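Type II restriction enzyme BsoBI (Geobacillus stearothermophilus, PDB 1DC1) cuts double-stranded DNA as a homodimeric restriction endonuclease that recognises the degenerate sequence 5'-CYCGRG-3' and cleaves after its first C. Local coordinates at residues D[22-27]-D[281-286]; D[139-144]-D[305-310]. All coordinates share one frame; numbering follows the deposited sequence.

Contact 1. Residues D[22-27]-D[281-286]; sequences EEYRAG and GAAIEH
Y24, in the first turn of helix 21-53, faces A283 to E285 of the irregular loop that leads from strand 276-281 into helix 286-298, the closest CA atoms being those of Y24 and A283 at 7.7 Å. The contact lies beside the PD-(D/E)XK nuclease core: residues 281-286 follow the strand next to 235-242, which carries E240 and K242, predicted to belong to the catalytic magnesium site, and the side chain of A283 is about 7 Å from that of K242. Y24 is the only residue of 22-27 to touch the loop. Its CG stands anti to the carbonyl carbon and beside the backbone N (chi1 -84°), which sends the ring off the helix with its hydroxyl end leading. A283 meets the rim of the ring near its plane, its methyl CB 3.8 Å from CE1 of Y24. P247 at the start of helix 247-270 also packs on the ring, as does F85 of the second subunit, so the tyrosine sits buried where the dimer partner comes in.

E285 occupies the N-cap position of helix 286-298, but its carboxylate turns to the tyrosine. A bend at chi2 brings the carboxylate round, its plane 59° from that of the ring, and P247 and A250 touch its chain. Accepting a bond from the phenol would tend to keep the carboxylate of E285 ionised. I284 N comes within 3.4 Å of Y24 OH at too poor an angle for a bond; it is bound instead by OG1 of T19, just ahead of the helix. The hydroxyl OH of Y24 reaches OE2 of E285 at 2.6 Å, approaching that oxygen on its anti side, 28° out of the carboxylate plane.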
loop_
_atom_site.group_PDB
_atom_site.type_symbol
_atom_site.label_atom_id
_atom_site.label_comp_id
_atom_site.label_asym_id
_atom_site.label_seq_id
_atom_site.Cartn_x
_atom_site.Cartn_y
_atom_site.Cartn_z
ATOM N N GLU D 22 -0.461 12.588 19.718
ATOM C CA GLU D 22 0.727 12.090 20.388
ATOM C C GLU D 22 1.043 10.624 20.105
ATOM O O GLU D 22 2.231 10.241 20.040
ATOM C CB GLU D 22 0.615 12.340 21.888
ATOM C CG GLU D 22 0.889 13.818 22.219
ATOM C CD GLU D 22 2.221 14.371 21.613
ATOM O OE1 GLU D 22 3.202 13.598 21.438
ATOM O OE2 GLU D 22 2.278 15.589 21.316
ATOM N N GLU D 23 -0.007 9.819 19.920
ATOM C CA GLU D 23 0.168 8.419 19.618
ATOM C C GLU D 23 0.757 8.277 18.201
ATOM O O GLU D 23 1.586 7.414 17.941
ATOM C CB GLU D 23 -1.166 7.687 19.753
ATOM C CG GLU D 23 -1.352 6.988 21.122
ATOM C CD GLU D 23 -0.017 6.705 21.904
ATOM O OE1 GLU D 23 0.679 5.716 21.565
ATOM O OE2 GLU D 23 0.333 7.473 22.855
ATOM N N TYR D 24 0.313 9.130 17.286
ATOM C CA TYR D 24 0.848 9.118 15.919
ATOM C C TYR D 24 2.357 9.490 15.941
ATOM O O TYR D 24 3.173 8.793 15.337
ATOM C CB TYR D 24 0.070 10.101 15.001
ATOM C CG TYR D 24 -1.224 9.530 14.406
ATOM C CD1 TYR D 24 -1.234 8.276 13.757
ATOM C CD2 TYR D 24 -2.427 10.218 14.496
ATOM C CE1 TYR D 24 -2.406 7.722 13.215
ATOM C CE2 TYR D 24 -3.620 9.652 13.940
ATOM C CZ TYR D 24 -3.585 8.412 13.310
ATOM O OH TYR D 24 -4.707 7.871 12.765
ATOM N N ARG D 25 2.721 10.586 16.608
ATOM C CA ARG D 25 4.118 10.972 16.699
ATOM C C ARG D 25 4.941 9.843 17.348
ATOM O O ARG D 25 6.024 9.459 16.840
ATOM C CB ARG D 25 4.202 12.279 17.486
ATOM C CG ARG D 25 5.571 12.714 17.827
ATOM C CD ARG D 25 5.512 14.092 18.480
ATOM N NE ARG D 25 6.846 14.383 19.006
ATOM C CZ ARG D 25 7.203 14.228 20.277
ATOM N NH1 ARG D 25 6.311 13.792 21.154
ATOM N NH2 ARG D 25 8.460 14.441 20.666
ATOM N N ALA D 26 4.442 9.286 18.455
ATOM C CA ALA D 26 5.163 8.184 19.106
ATOM C C ALA D 26 5.395 7.019 18.133
ATOM O O ALA D 26 6.479 6.461 18.108
ATOM C CB ALA D 26 4.380 7.700 20.325
ATOM N N GLY D 27 4.375 6.660 17.345
ATOM C CA GLY D 27 4.473 5.557 16.382
ATOM C C GLY D 27 5.495 5.827 15.297
ATOM O O GLY D 27 6.329 4.979 14.958
ATOM N N GLY D 281 -7.343 -1.434 15.125
ATOM C CA GLY D 281 -6.420 -0.653 14.318
ATOM C C GLY D 281 -5.625 0.359 15.128
ATOM O O GLY D 281 -6.161 0.929 16.052
ATOM N N ALA D 282 -4.353 0.579 14.790
ATOM C CA ALA D 282 -3.548 1.585 15.493
ATOM C C ALA D 282 -3.785 3.011 14.909
ATOM O O ALA D 282 -3.669 4.011 15.630
ATOM C CB ALA D 282 -2.029 1.195 15.445
ATOM N N ALA D 283 -4.116 3.102 13.619
ATOM C CA ALA D 283 -4.392 4.382 12.946
ATOM C C ALA D 283 -5.883 4.446 12.610
ATOM O O ALA D 283 -6.353 3.816 11.660
ATOM C CB ALA D 283 -3.572 4.484 11.681
ATOM N N ILE D 284 -6.635 5.165 13.418
ATOM C CA ILE D 284 -8.066 5.279 13.220
ATOM C C ILE D 284 -8.423 6.764 13.155
ATOM O O ILE D 284 -8.229 7.515 14.096
ATOM C CB ILE D 284 -8.875 4.531 14.371
ATOM C CG1 ILE D 284 -8.574 3.025 14.313
ATOM C CG2 ILE D 284 -10.421 4.720 14.186
ATOM C CD1 ILE D 284 -9.337 2.122 15.332
ATOM N N GLU D 285 -8.921 7.159 11.989
ATOM C CA GLU D 285 -9.320 8.528 11.681
ATOM C C GLU D 285 -10.844 8.781 11.915
ATOM O O GLU D 285 -11.615 7.837 12.074
ATOM C CB GLU D 285 -8.868 8.811 10.223
ATOM C CG GLU D 285 -7.314 8.821 10.128
ATOM C CD GLU D 285 -6.748 9.991 10.928
ATOM O OE1 GLU D 285 -6.888 11.110 10.437
ATOM O OE2 GLU D 285 -6.225 9.817 12.040
ATOM N N HIS D 286 -11.281 10.035 11.935
ATOM C CA HIS D 286 -12.675 10.303 12.221
ATOM C C HIS D 286 -13.746 9.638 11.336
ATOM O O HIS D 286 -14.681 8.999 11.842
ATOM C CB HIS D 286 -12.936 11.787 12.227
ATOM C CG HIS D 286 -14.349 12.074 12.539
ATOM N ND1 HIS D 286 -14.903 11.732 13.755
ATOM C CD2 HIS D 286 -15.377 12.447 11.751
ATOM C CE1 HIS D 286 -16.211 11.880 13.703
ATOM N NE2 HIS D 286 -16.529 12.312 12.497
#

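Contact 2. Residues D[139-144]-D[305-310]; sequences QQKLTR and ANLTKT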
loop_
_atom_site.group_PDB
_atom_site.type_symbol
_atom_site.label_atom_id
_atom_site.label_comp_id
_atom_site.label_asym_id
_atom_site.label_seq_id
_atom_site.Cartn_x
_atom_site.Cartn_y
_atom_site.Cartn_z
ATOM N N GLN D 139 0.895 -7.803 15.743
ATOM C CA GLN D 139 0.395 -9.093 16.165
ATOM C C GLN D 139 1.009 -9.405 17.530
ATOM O O GLN D 139 0.310 -9.900 18.408
ATOM C CB GLN D 139 0.775 -10.201 15.152
ATOM C CG GLN D 139 0.695 -11.662 15.672
ATOM C CD GLN D 139 1.076 -12.740 14.624
ATOM O OE1 GLN D 139 1.031 -12.503 13.419
ATOM N NE2 GLN D 139 1.459 -13.937 15.105
ATOM N N GLN D 140 2.309 -9.145 17.715
ATOM C CA GLN D 140 2.947 -9.425 18.999
ATOM C C GLN D 140 2.344 -8.644 20.171
ATOM O O GLN D 140 2.244 -9.171 21.300
ATOM C CB GLN D 140 4.444 -9.160 18.924
ATOM C CG GLN D 140 5.137 -10.174 18.017
ATOM C CD GLN D 140 6.566 -9.781 17.748
ATOM O OE1 GLN D 140 7.144 -8.984 18.480
ATOM N NE2 GLN D 140 7.149 -10.343 16.705
ATOM N N LYS D 141 1.942 -7.401 19.897
ATOM C CA LYS D 141 1.341 -6.544 20.904
ATOM C C LYS D 141 -0.004 -7.112 21.355
ATOM O O LYS D 141 -0.288 -7.132 22.554
ATOM C CB LYS D 141 1.133 -5.156 20.330
ATOM C CG LYS D 141 0.480 -4.242 21.331
ATOM C CD LYS D 141 0.678 -2.830 20.900
ATOM C CE LYS D 141 0.014 -1.894 21.878
ATOM N NZ LYS D 141 0.239 -0.498 21.453
ATOM N N LEU D 142 -0.816 -7.574 20.392
ATOM C CA LEU D 142 -2.098 -8.133 20.741
ATOM C C LEU D 142 -1.907 -9.433 21.537
ATOM O O LEU D 142 -2.610 -9.681 22.507
ATOM C CB LEU D 142 -2.928 -8.423 19.500
ATOM C CG LEU D 142 -4.348 -8.888 19.872
ATOM C CD1 LEU D 142 -5.092 -7.703 20.468
ATOM C CD2 LEU D 142 -5.107 -9.444 18.662
ATOM N N THR D 143 -0.955 -10.272 21.128
ATOM C CA THR D 143 -0.703 -11.525 21.840
ATOM C C THR D 143 -0.249 -11.235 23.287
ATOM O O THR D 143 -0.670 -11.914 24.232
ATOM C CB THR D 143 0.385 -12.382 21.142
ATOM O OG1 THR D 143 -0.107 -12.843 19.892
ATOM C CG2 THR D 143 0.713 -13.602 21.960
ATOM N N ARG D 144 0.613 -10.233 23.457
ATOM C CA ARG D 144 1.092 -9.881 24.797
ATOM C C ARG D 144 -0.109 -9.495 25.647
ATOM O O ARG D 144 -0.180 -9.881 26.818
ATOM C CB ARG D 144 2.086 -8.714 24.729
ATOM C CG ARG D 144 2.621 -8.251 26.059
ATOM C CD ARG D 144 3.623 -9.287 26.561
ATOM N NE ARG D 144 3.060 -10.108 27.640
ATOM C CZ ARG D 144 3.608 -11.218 28.144
ATOM N NH1 ARG D 144 4.762 -11.699 27.685
ATOM N NH2 ARG D 144 3.003 -11.808 29.163
ATOM N N ALA D 305 -11.239 -2.040 18.705
ATOM C CA ALA D 305 -10.379 -1.358 19.643
ATOM C C ALA D 305 -9.280 -0.597 18.887
ATOM O O ALA D 305 -8.875 -1.005 17.801
ATOM C CB ALA D 305 -9.752 -2.341 20.619
ATOM N N ASN D 306 -8.863 0.544 19.436
ATOM C CA ASN D 306 -7.762 1.267 18.863
ATOM C C ASN D 306 -6.539 0.645 19.578
ATOM O O ASN D 306 -6.409 0.722 20.822
ATOM C CB ASN D 306 -7.822 2.746 19.182
ATOM C CG ASN D 306 -6.689 3.482 18.568
ATOM O OD1 ASN D 306 -5.511 3.169 18.800
ATOM N ND2 ASN D 306 -7.018 4.455 17.748
ATOM N N LEU D 307 -5.661 0.017 18.784
ATOM C CA LEU D 307 -4.476 -0.679 19.277
ATOM C C LEU D 307 -3.491 0.209 20.063
ATOM O O LEU D 307 -2.706 -0.309 20.849
ATOM C CB LEU D 307 -3.772 -1.423 18.107
ATOM C CG LEU D 307 -2.581 -2.380 18.401
ATOM C CD1 LEU D 307 -3.043 -3.669 19.095
ATOM C CD2 LEU D 307 -1.860 -2.741 17.092
ATOM N N THR D 308 -3.524 1.525 19.890
ATOM C CA THR D 308 -2.596 2.377 20.650
ATOM C C THR D 308 -3.161 2.756 22.032
ATOM O O THR D 308 -2.483 3.423 22.819
ATOM C CB THR D 308 -2.253 3.684 19.892
ATOM O OG1 THR D 308 -3.388 4.539 19.885
ATOM C CG2 THR D 308 -1.830 3.374 18.442
ATOM N N LYS D 309 -4.398 2.326 22.321
ATOM C CA LYS D 309 -5.053 2.621 23.584
ATOM C C LYS D 309 -5.229 1.370 24.425
ATOM O O LYS D 309 -6.127 0.534 24.227
ATOM C CB LYS D 309 -6.366 3.289 23.316
ATOM C CG LYS D 309 -6.223 4.510 22.433
ATOM C CD LYS D 309 -7.545 5.231 22.265
ATOM C CE LYS D 309 -7.453 6.321 21.222
ATOM N NZ LYS D 309 -8.421 7.416 21.507
ATOM N N THR D 310 -4.310 1.267 25.369
ATOM C CA THR D 310 -4.248 0.167 26.326
ATOM C C THR D 310 -5.541 -0.285 26.957
ATOM O O THR D 310 -5.795 -1.487 27.064
ATOM C CB THR D 310 -3.346 0.545 27.486
ATOM O OG1 THR D 310 -2.234 1.267 26.964
ATOM C CG2 THR D 310 -2.891 -0.679 28.237
#
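K141 leaves helix 110-152 with CG anti to the backbone N (chi1 179°) and every later torsion extended, a straight reach that carries its ammonium to the carbonyl of the buried L307, whose own CG also lies anti to its N. The lysine and leucine chains run alongside one another but point opposite ways, with CD of K141 4.1 Å from CG of L307. NZ of K141 then donates to O of L307 at 3.0 Å, from 31° off the carbonyl plane; CE follows closely, 3.3 Å from the same oxygen.

The carbonyl belongs to a type I beta turn from N306 to K309, which takes the chain from strand 303-306, an edge strand of the mixed sheet of the nuclease core within this chain, into helix 310-321. N306 adds an Asx turn to the corner: N of T308 binds OD1 of N306 at 2.8 Å in the plane of the amide carbonyl, and OG1 of T308 adds a second bond to that oxygen from above the plane. The amide's other end, ND2, is held by L17 and T19. L307 and L142 both pack on L241 and I280 of the two neighbouring sheet strands, and L142 also touches C317 of helix 310-321. Across the turn, N of K309 closes on O of N306 at 3.0 Å.

From the N terminus, helix 21-53 opens contact 1 and the long helix 110-152 opens contact 2; the chain then passes through strands of the nuclease core before 281-286 closes the first loop and 305-310 the second. The segments alternate, so the two loops cross rather than nest. Both later segments sit at the ends of adjacent parallel strands, 276-281 and 303-306, where G281 pairs with A305 and L307 by probable backbone hydrogen bonds. T308 packs against E23 and A282; the centres of the two contacts are about 12 Å apart. Together the contacts tie two helices from the N-terminal half to neighbouring strand exits of one sheet.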